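PDB 5XTA: VirK protein from Legionella pneumophila, which is of uncertain molecular function but belongs to the VirK family, adopts a novel fold and is probably linked to type II secretion. Local coordinates for residues A[1-13]-A[108-120]. The protein carries 3 engineered substitutions. Numbering follows the deposited sequence. Where two conformers were deposited one is given.
Sequences AVELNTFQNIVDA and MNCKLGDGFKVFG. Engineered in segment 1-13: Asn5 (natural residue Lys).
The extended N-terminus, Val2 to Leu4, pairs antiparallel, through a single bridge, with the C-terminal Gly120 and the end of strand 116-119, an outer strand of this chain's three-stranded sheet. Val2 and Gly120 exchange two backbone hydrogen bonds: Gly120 N donates to Val2 O at 3.0 Å, whereas Val2 N stands above the carbonyl plane of Gly120 O. Two residues on, Leu4 N gives Val118 O a nearly straight bond (2.8 Å, 173° at the hydrogen). Between these bonds Glu3 faces Phe119, whose ring lies obliquely against the Glu3 backbone and brings CE1 to 3.5 Å from Glu3 CB. With CG anti to its backbone N (chi1 -179°), the extended Glu3 side chain carries OE2 to 3.4 Å from Lys117 CD. Glu3 OE1 and Lys117 NZ stay 4.7 Å apart, short of a salt bridge. Water 1 continues the pairing: it accepts from Val118 N and lies 2.7 Å from Leu4 O, with Glu3 OE2 also near; water 2 joins Glu3 OE2 to Gly113 O. On the side of Val118 facing helix 7-15, Ile10 CD1 sits 3.8 Å from Val118 CG2, side chains crossing at about a right angle, and 3.9 Å from Leu112 CD1. Leu82 touches Ile10 and Leu112, extending this apolar patch to the larger sheet. This is a short antiparallel edge pairing that joins the chain termini, the following helix packed on the same strand.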
ATOM      1  N   ALA A   1      13.899  -8.545   8.986  1.00 52.64           N
ATOM      2  CA  ALA A   1      12.655  -9.077   9.624  1.00 50.66           C
ATOM      3  C   ALA A   1      12.796 -10.522  10.083  1.00 48.32           C
ATOM      4  O   ALA A   1      13.167 -11.376   9.285  1.00 52.46           O
ATOM      5  CB  ALA A   1      11.467  -8.961   8.678  1.00 49.81           C
ATOM      6  N   VAL A   2      12.460 -10.777  11.347  1.00 42.72           N
ATOM      7  CA  VAL A   2      12.464 -12.121  11.942  1.00 41.11           C
ATOM      8  C   VAL A   2      11.130 -12.370  12.595  1.00 37.03           C
ATOM      9  O   VAL A   2      10.367 -11.442  12.797  1.00 35.43           O
ATOM     10  CB  VAL A   2      13.551 -12.279  13.021  1.00 42.97           C
ATOM     11  CG1 VAL A   2      14.914 -11.954  12.427  1.00 45.90           C
ATOM     12  CG2 VAL A   2      13.297 -11.379  14.221  1.00 45.33           C
ATOM     13  N   GLU A   3      10.866 -13.615  12.944  1.00 32.82           N
ATOM     14  CA  GLU A   3       9.679 -13.950  13.698  1.00 33.04           C
ATOM     15  C   GLU A   3       9.689 -13.238  15.068  1.00 32.19           C
ATOM     16  O   GLU A   3      10.716 -13.217  15.751  1.00 33.45           O
ATOM     17  CB  GLU A   3       9.525 -15.480  13.854  1.00 33.73           C
ATOM     18  CG  GLU A   3       8.253 -15.867  14.627  1.00 34.04           C
ATOM     19  CD  GLU A   3       7.787 -17.291  14.420  1.00 35.53           C
ATOM     20  OE1 GLU A   3       8.556 -18.096  13.837  1.00 36.53           O
ATOM     21  OE2 GLU A   3       6.640 -17.592  14.849  1.00 32.06           O
ATOM     22  N   LEU A   4       8.548 -12.641  15.429  1.00 29.95           N
ATOM     23  CA  LEU A   4       8.373 -11.973  16.721  0.87 29.34           C
ATOM     24  C   LEU A   4       7.581 -12.956  17.548  1.00 29.47           C
ATOM     25  O   LEU A   4       6.370 -13.133  17.360  1.00 29.63           O
ATOM     26  CB  LEU A   4       7.669 -10.630  16.586  0.87 30.52           C
ATOM     27  CG  LEU A   4       8.340  -9.715  15.559  0.87 32.70           C
ATOM     28  CD1 LEU A   4       7.461  -8.506  15.194  0.87 33.61           C
ATOM     29  CD2 LEU A   4       9.700  -9.260  16.078  0.87 33.06           C
ATOM     30  N   ASN A   5       8.299 -13.665  18.410  1.00 30.10           N
ATOM     31  CA  ASN A   5       7.709 -14.774  19.151  1.00 31.42           C
ATOM     32  C   ASN A   5       6.728 -14.421  20.260  1.00 29.71           C
ATOM     33  O   ASN A   5       5.749 -15.104  20.436  1.00 33.63           O
ATOM     34  CB  ASN A   5       8.835 -15.680  19.686  1.00 33.78           C
ATOM     35  CG  ASN A   5       9.710 -16.230  18.559  1.00 34.43           C
ATOM     36  OD1 ASN A   5       9.227 -16.964  17.698  1.00 35.18           O
ATOM     37  ND2 ASN A   5      10.989 -15.837  18.535  1.00 36.54           N
ATOM     38  N   THR A   6       7.010 -13.412  21.054  1.00 29.11           N
ATOM     39  CA  THR A   6       6.214 -13.142  22.237  1.00 30.30           C
ATOM     40  C   THR A   6       5.408 -11.874  21.985  1.00 28.14           C
ATOM     41  O   THR A   6       5.769 -11.093  21.128  1.00 25.62           O
ATOM     42  CB  THR A   6       7.090 -12.945  23.493  1.00 31.77           C
ATOM     43  OG1 THR A   6       7.829 -11.718  23.385  1.00 31.52           O
ATOM     44  CG2 THR A   6       8.069 -14.157  23.725  1.00 33.99           C
ATOM     45  N   PHE A   7       4.333 -11.700  22.741  1.00 28.02           N
ATOM     46  CA  PHE A   7       3.551 -10.484  22.669  1.00 29.31           C
ATOM     47  C   PHE A   7       4.407  -9.248  22.914  1.00 29.33           C
ATOM     48  O   PHE A   7       4.273  -8.282  22.180  1.00 28.38           O
ATOM     49  CB  PHE A   7       2.378 -10.545  23.615  1.00 29.16           C
ATOM     50  CG  PHE A   7       1.537  -9.307  23.597  1.00 27.67           C
ATOM     51  CD1 PHE A   7       0.482  -9.169  22.690  1.00 28.77           C
ATOM     52  CD2 PHE A   7       1.792  -8.270  24.488  1.00 28.40           C
ATOM     53  CE1 PHE A   7      -0.320  -8.024  22.703  1.00 28.66           C
ATOM     54  CE2 PHE A   7       1.013  -7.113  24.493  1.00 28.96           C
ATOM     55  CZ  PHE A   7      -0.038  -6.990  23.594  1.00 28.58           C
ATOM     56  N   GLN A   8       5.308  -9.294  23.906  1.00 30.69           N
ATOM     57  CA  GLN A   8       6.237  -8.196  24.153  1.00 32.50           C
ATOM     58  C   GLN A   8       7.187  -7.935  22.977  1.00 32.02           C
ATOM     59  O   GLN A   8       7.533  -6.786  22.714  1.00 32.19           O
ATOM     60  CB  GLN A   8       7.065  -8.429  25.432  1.00 37.41           C
ATOM     61  CG  GLN A   8       7.814  -7.188  25.918  1.00 39.87           C
ATOM     62  CD  GLN A   8       6.862  -6.048  26.269  1.00 42.09           C
ATOM     63  OE1 GLN A   8       5.881  -6.243  26.980  1.00 45.42           O
ATOM     64  NE2 GLN A   8       7.120  -4.865  25.736  1.00 43.06           N
ATOM     65  N   ASN A   9       7.640  -8.979  22.284  1.00 30.01           N
ATOM     66  CA  ASN A   9       8.491  -8.788  21.119  1.00 28.17           C
ATOM     67  C   ASN A   9       7.731  -7.972  20.089  1.00 25.43           C
ATOM     68  O   ASN A   9       8.304  -7.163  19.400  1.00 25.26           O
ATOM     69  CB  ASN A   9       8.908 -10.114  20.470  1.00 29.64           C
ATOM     70  CG  ASN A   9       9.947 -10.906  21.290  1.00 33.79           C
ATOM     71  OD1 ASN A   9      10.725 -10.350  22.075  1.00 38.42           O
ATOM     72  ND2 ASN A   9      10.002 -12.186  21.057  1.00 34.10           N
ATOM     73  N   ILE A  10       6.446  -8.237  19.944  1.00 24.95           N
ATOM     74  CA  ILE A  10       5.652  -7.606  18.883  1.00 24.86           C
ATOM     75  C   ILE A  10       5.430  -6.132  19.197  1.00 24.57           C
ATOM     76  O   ILE A  10       5.594  -5.292  18.334  1.00 24.49           O
ATOM     77  CB  ILE A  10       4.291  -8.318  18.700  1.00 25.46           C
ATOM     78  CG1 ILE A  10       4.510  -9.740  18.167  1.00 24.96           C
ATOM     79  CG2 ILE A  10       3.343  -7.516  17.788  1.00 24.09           C
ATOM     80  CD1 ILE A  10       3.305 -10.665  18.315  1.00 24.68           C
ATOM     81  N   VAL A  11       5.007  -5.860  20.434  1.00 25.78           N
ATOM     82  CA  VAL A  11       4.847  -4.510  20.966  1.00 26.58           C
ATOM     83  C   VAL A  11       6.146  -3.725  20.808  1.00 27.16           C
ATOM     84  O   VAL A  11       6.121  -2.602  20.316  1.00 25.35           O
ATOM     85  CB  VAL A  11       4.369  -4.582  22.423  1.00 28.32           C
ATOM     86  CG1 VAL A  11       4.533  -3.252  23.158  1.00 31.64           C
ATOM     87  CG2 VAL A  11       2.924  -5.064  22.453  1.00 26.80           C
ATOM     88  N   ASP A  12       7.276  -4.342  21.162  1.00 29.25           N
ATOM     89  CA  ASP A  12       8.578  -3.700  20.995  1.00 32.58           C
ATOM     90  C   ASP A  12       8.889  -3.367  19.523  1.00 31.74           C
ATOM     91  O   ASP A  12       9.447  -2.295  19.228  1.00 30.46           O
ATOM     92  CB  ASP A  12       9.714  -4.537  21.613  1.00 37.33           C
ATOM     93  CG  ASP A  12       9.685  -4.544  23.163  1.00 42.63           C
ATOM     94  OD1 ASP A  12       8.918  -3.772  23.780  1.00 46.15           O
ATOM     95  OD2 ASP A  12      10.420  -5.347  23.771  1.00 49.72           O
ATOM     96  N   ALA A  13       8.550  -4.278  18.614  1.00 28.52           N
ATOM     97  CA  ALA A  13       8.807  -4.058  17.195  1.00 29.54           C
ATOM     98  C   ALA A  13       7.969  -2.882  16.654  1.00 26.63           C
ATOM     99  O   ALA A  13       8.444  -2.072  15.861  1.00 25.43           O
ATOM    100  CB  ALA A  13       8.545  -5.329  16.402  1.00 30.25           C
HETATM  101  N   MSE A 108     -12.126 -16.352  12.648  1.00 36.68           N
HETATM  102  CA  MSE A 108     -11.294 -17.451  13.092  1.00 39.51           C
HETATM  103  C   MSE A 108     -10.548 -17.050  14.301  1.00 36.14           C
HETATM  104  O   MSE A 108     -10.333 -15.872  14.547  1.00 32.60           O
HETATM  105  CB  MSE A 108     -10.348 -18.075  12.106  1.00 43.73           C
HETATM  106  CG  MSE A 108      -9.498 -17.113  11.323  1.00 51.40           C
HETATM  107 SE   MSE A 108      -9.585 -17.836   9.503  0.80 61.88          SE
HETATM  108  CE  MSE A 108     -11.442 -17.271   9.056  1.00 62.09           C
ATOM    109  N   ASN A 109     -10.187 -18.051  15.083  1.00 32.85           N
ATOM    110  CA  ASN A 109      -9.424 -17.847  16.309  1.00 33.52           C
ATOM    111  C   ASN A 109      -8.213 -18.731  16.302  1.00 33.75           C
ATOM    112  O   ASN A 109      -8.293 -19.865  15.865  1.00 33.31           O
ATOM    113  CB  ASN A 109     -10.308 -18.111  17.519  1.00 36.52           C
ATOM    114  CG  ASN A 109     -11.532 -17.198  17.531  1.00 37.06           C
ATOM    115  OD1 ASN A 109     -11.488 -16.113  18.076  1.00 38.39           O
ATOM    116  ND2 ASN A 109     -12.603 -17.626  16.891  1.00 40.84           N
ATOM    117  N   CYS A 110      -7.090 -18.175  16.722  1.00 32.60           N
ATOM    118  CA  CYS A 110      -5.785 -18.817  16.695  1.00 35.33           C
ATOM    119  C   CYS A 110      -4.972 -18.485  17.905  1.00 32.83           C
ATOM    120  O   CYS A 110      -5.331 -17.637  18.667  1.00 31.98           O
ATOM    121  CB  CYS A 110      -4.926 -18.434  15.488  1.00 38.10           C
ATOM    122  SG  CYS A 110      -5.693 -17.627  14.116  1.00 46.82           S
ATOM    123  N   LYS A 111      -3.873 -19.189  18.054  1.00 31.92           N
ATOM    124  CA  LYS A 111      -2.906 -18.885  19.069  1.00 34.60           C
ATOM    125  C   LYS A 111      -1.617 -18.350  18.413  1.00 31.68           C
ATOM    126  O   LYS A 111      -1.164 -18.861  17.386  1.00 31.55           O
ATOM    127  CB  LYS A 111      -2.655 -20.159  19.899  1.00 41.11           C
ATOM    128  CG  LYS A 111      -1.843 -19.933  21.175  1.00 50.24           C
ATOM    129  CD  LYS A 111      -2.626 -20.116  22.488  1.00 55.78           C
ATOM    130  CE  LYS A 111      -2.059 -19.262  23.635  1.00 59.30           C
ATOM    131  NZ  LYS A 111      -3.031 -18.245  24.141  1.00 62.85           N
ATOM    132  N   LEU A 112      -1.027 -17.338  19.039  1.00 28.32           N
ATOM    133  CA  LEU A 112       0.230 -16.783  18.617  1.00 29.51           C
ATOM    134  C   LEU A 112       1.310 -17.869  18.652  1.00 32.91           C
ATOM    135  O   LEU A 112       1.428 -18.599  19.642  1.00 31.64           O
ATOM    136  CB  LEU A 112       0.643 -15.656  19.563  1.00 29.04           C
ATOM    137  CG  LEU A 112       2.010 -15.029  19.335  1.00 30.29           C
ATOM    138  CD1 LEU A 112       2.169 -14.428  17.929  1.00 29.38           C
ATOM    139  CD2 LEU A 112       2.292 -13.976  20.381  1.00 30.55           C
ATOM    140  N   GLY A 113       2.089 -17.985  17.580  1.00 33.41           N
ATOM    141  CA  GLY A 113       3.142 -18.971  17.527  1.00 36.74           C
ATOM    142  C   GLY A 113       2.681 -20.293  16.953  1.00 40.17           C
ATOM    143  O   GLY A 113       3.499 -21.073  16.505  1.00 43.76           O
ATOM    144  N   ASP A 114       1.379 -20.551  16.989  1.00 39.52           N
ATOM    145  CA  ASP A 114       0.802 -21.755  16.436  1.00 45.60           C
ATOM    146  C   ASP A 114       0.145 -21.619  15.041  1.00 43.95           C
ATOM    147  O   ASP A 114       0.828 -21.890  14.032  1.00 44.78           O
ATOM    148  CB  ASP A 114      -0.206 -22.356  17.447  1.00 52.14           C
ATOM    149  CG  ASP A 114      -0.687 -23.754  17.056  1.00 59.63           C
ATOM    150  OD1 ASP A 114      -0.035 -24.440  16.219  1.00 60.68           O
ATOM    151  OD2 ASP A 114      -1.727 -24.174  17.621  1.00 66.90           O
ATOM    152  N   GLY A 115      -1.122 -21.184  14.965  1.00 40.04           N
ATOM    153  CA  GLY A 115      -1.757 -20.768  13.716  1.00 38.69           C
ATOM    154  C   GLY A 115      -1.529 -19.301  13.305  1.00 37.54           C
ATOM    155  O   GLY A 115      -1.691 -18.950  12.142  1.00 37.92           O
ATOM    156  N   PHE A 116      -1.176 -18.436  14.250  1.00 33.90           N
ATOM    157  CA  PHE A 116      -0.988 -16.997  13.989  1.00 31.61           C
ATOM    158  C   PHE A 116       0.466 -16.585  14.261  1.00 29.72           C
ATOM    159  O   PHE A 116       0.944 -16.618  15.400  1.00 29.93           O
ATOM    160  CB  PHE A 116      -1.933 -16.258  14.917  1.00 32.79           C
ATOM    161  CG  PHE A 116      -2.053 -14.809  14.654  1.00 32.71           C
ATOM    162  CD1 PHE A 116      -2.987 -14.316  13.752  1.00 32.14           C
ATOM    163  CD2 PHE A 116      -1.297 -13.924  15.369  1.00 32.18           C
ATOM    164  CE1 PHE A 116      -3.096 -12.954  13.544  1.00 32.59           C
ATOM    165  CE2 PHE A 116      -1.392 -12.578  15.151  1.00 32.00           C
ATOM    166  CZ  PHE A 116      -2.290 -12.094  14.244  1.00 33.36           C
ATOM    167  N   LYS A 117       1.192 -16.224  13.222  1.00 27.37           N
ATOM    168  CA  LYS A 117       2.582 -15.862  13.367  1.00 27.31           C
ATOM    169  C   LYS A 117       2.781 -14.458  12.898  1.00 26.61           C
ATOM    170  O   LYS A 117       2.045 -13.973  12.025  1.00 28.57           O
ATOM    171  CB  LYS A 117       3.449 -16.814  12.570  1.00 30.00           C
ATOM    172  CG  LYS A 117       3.498 -18.208  13.189  1.00 35.79           C
ATOM    173  CD  LYS A 117       4.585 -19.021  12.513  1.00 40.24           C
ATOM    174  CE  LYS A 117       4.472 -20.498  12.845  1.00 47.82           C
ATOM    175  NZ  LYS A 117       5.510 -21.223  12.061  1.00 52.83           N
ATOM    176  N   VAL A 118       3.753 -13.800  13.507  1.00 24.85           N
ATOM    177  CA  VAL A 118       3.961 -12.413  13.307  1.00 26.71           C
ATOM    178  C   VAL A 118       5.448 -12.190  13.074  1.00 27.11           C
ATOM    179  O   VAL A 118       6.284 -12.731  13.812  1.00 27.83           O
ATOM    180  CB  VAL A 118       3.493 -11.564  14.517  1.00 27.17           C
ATOM    181  CG1 VAL A 118       3.661 -10.078  14.207  1.00 29.20           C
ATOM    182  CG2 VAL A 118       2.056 -11.860  14.926  1.00 27.48           C
ATOM    183  N   PHE A 119       5.757 -11.360  12.080  1.00 28.22           N
ATOM    184  CA  PHE A 119       7.154 -11.048  11.659  1.00 31.01           C
ATOM    185  C   PHE A 119       7.414  -9.568  11.534  1.00 32.81           C
ATOM    186  O   PHE A 119       6.524  -8.814  11.202  1.00 33.49           O
ATOM    187  CB  PHE A 119       7.496 -11.701  10.325  1.00 31.93           C
ATOM    188  CG  PHE A 119       7.355 -13.185  10.345  1.00 31.55           C
ATOM    189  CD1 PHE A 119       8.468 -14.009  10.536  1.00 30.83           C
ATOM    190  CD2 PHE A 119       6.092 -13.762  10.220  1.00 31.26           C
ATOM    191  CE1 PHE A 119       8.319 -15.386  10.566  1.00 30.36           C
ATOM    192  CE2 PHE A 119       5.941 -15.132  10.265  1.00 32.01           C
ATOM    193  CZ  PHE A 119       7.055 -15.949  10.453  1.00 31.39           C
ATOM    194  N   GLY A 120       8.652  -9.158  11.774  1.00 34.83           N
ATOM    195  CA  GLY A 120       9.000  -7.742  11.748  1.00 38.54           C
ATOM    196  C   GLY A 120      10.470  -7.487  11.957  1.00 42.49           C
ATOM    197  O   GLY A 120      11.183  -8.268  12.625  1.00 42.59           O
ATOM    198  OXT GLY A 120      10.974  -6.491  11.434  1.00 43.98           O
TER
HETATM  199  O   HOH W   1       5.178 -15.087  15.928  1.00 30.68           O
HETATM  200  O   HOH W   2       6.083 -20.298  16.248  1.00 53.66           O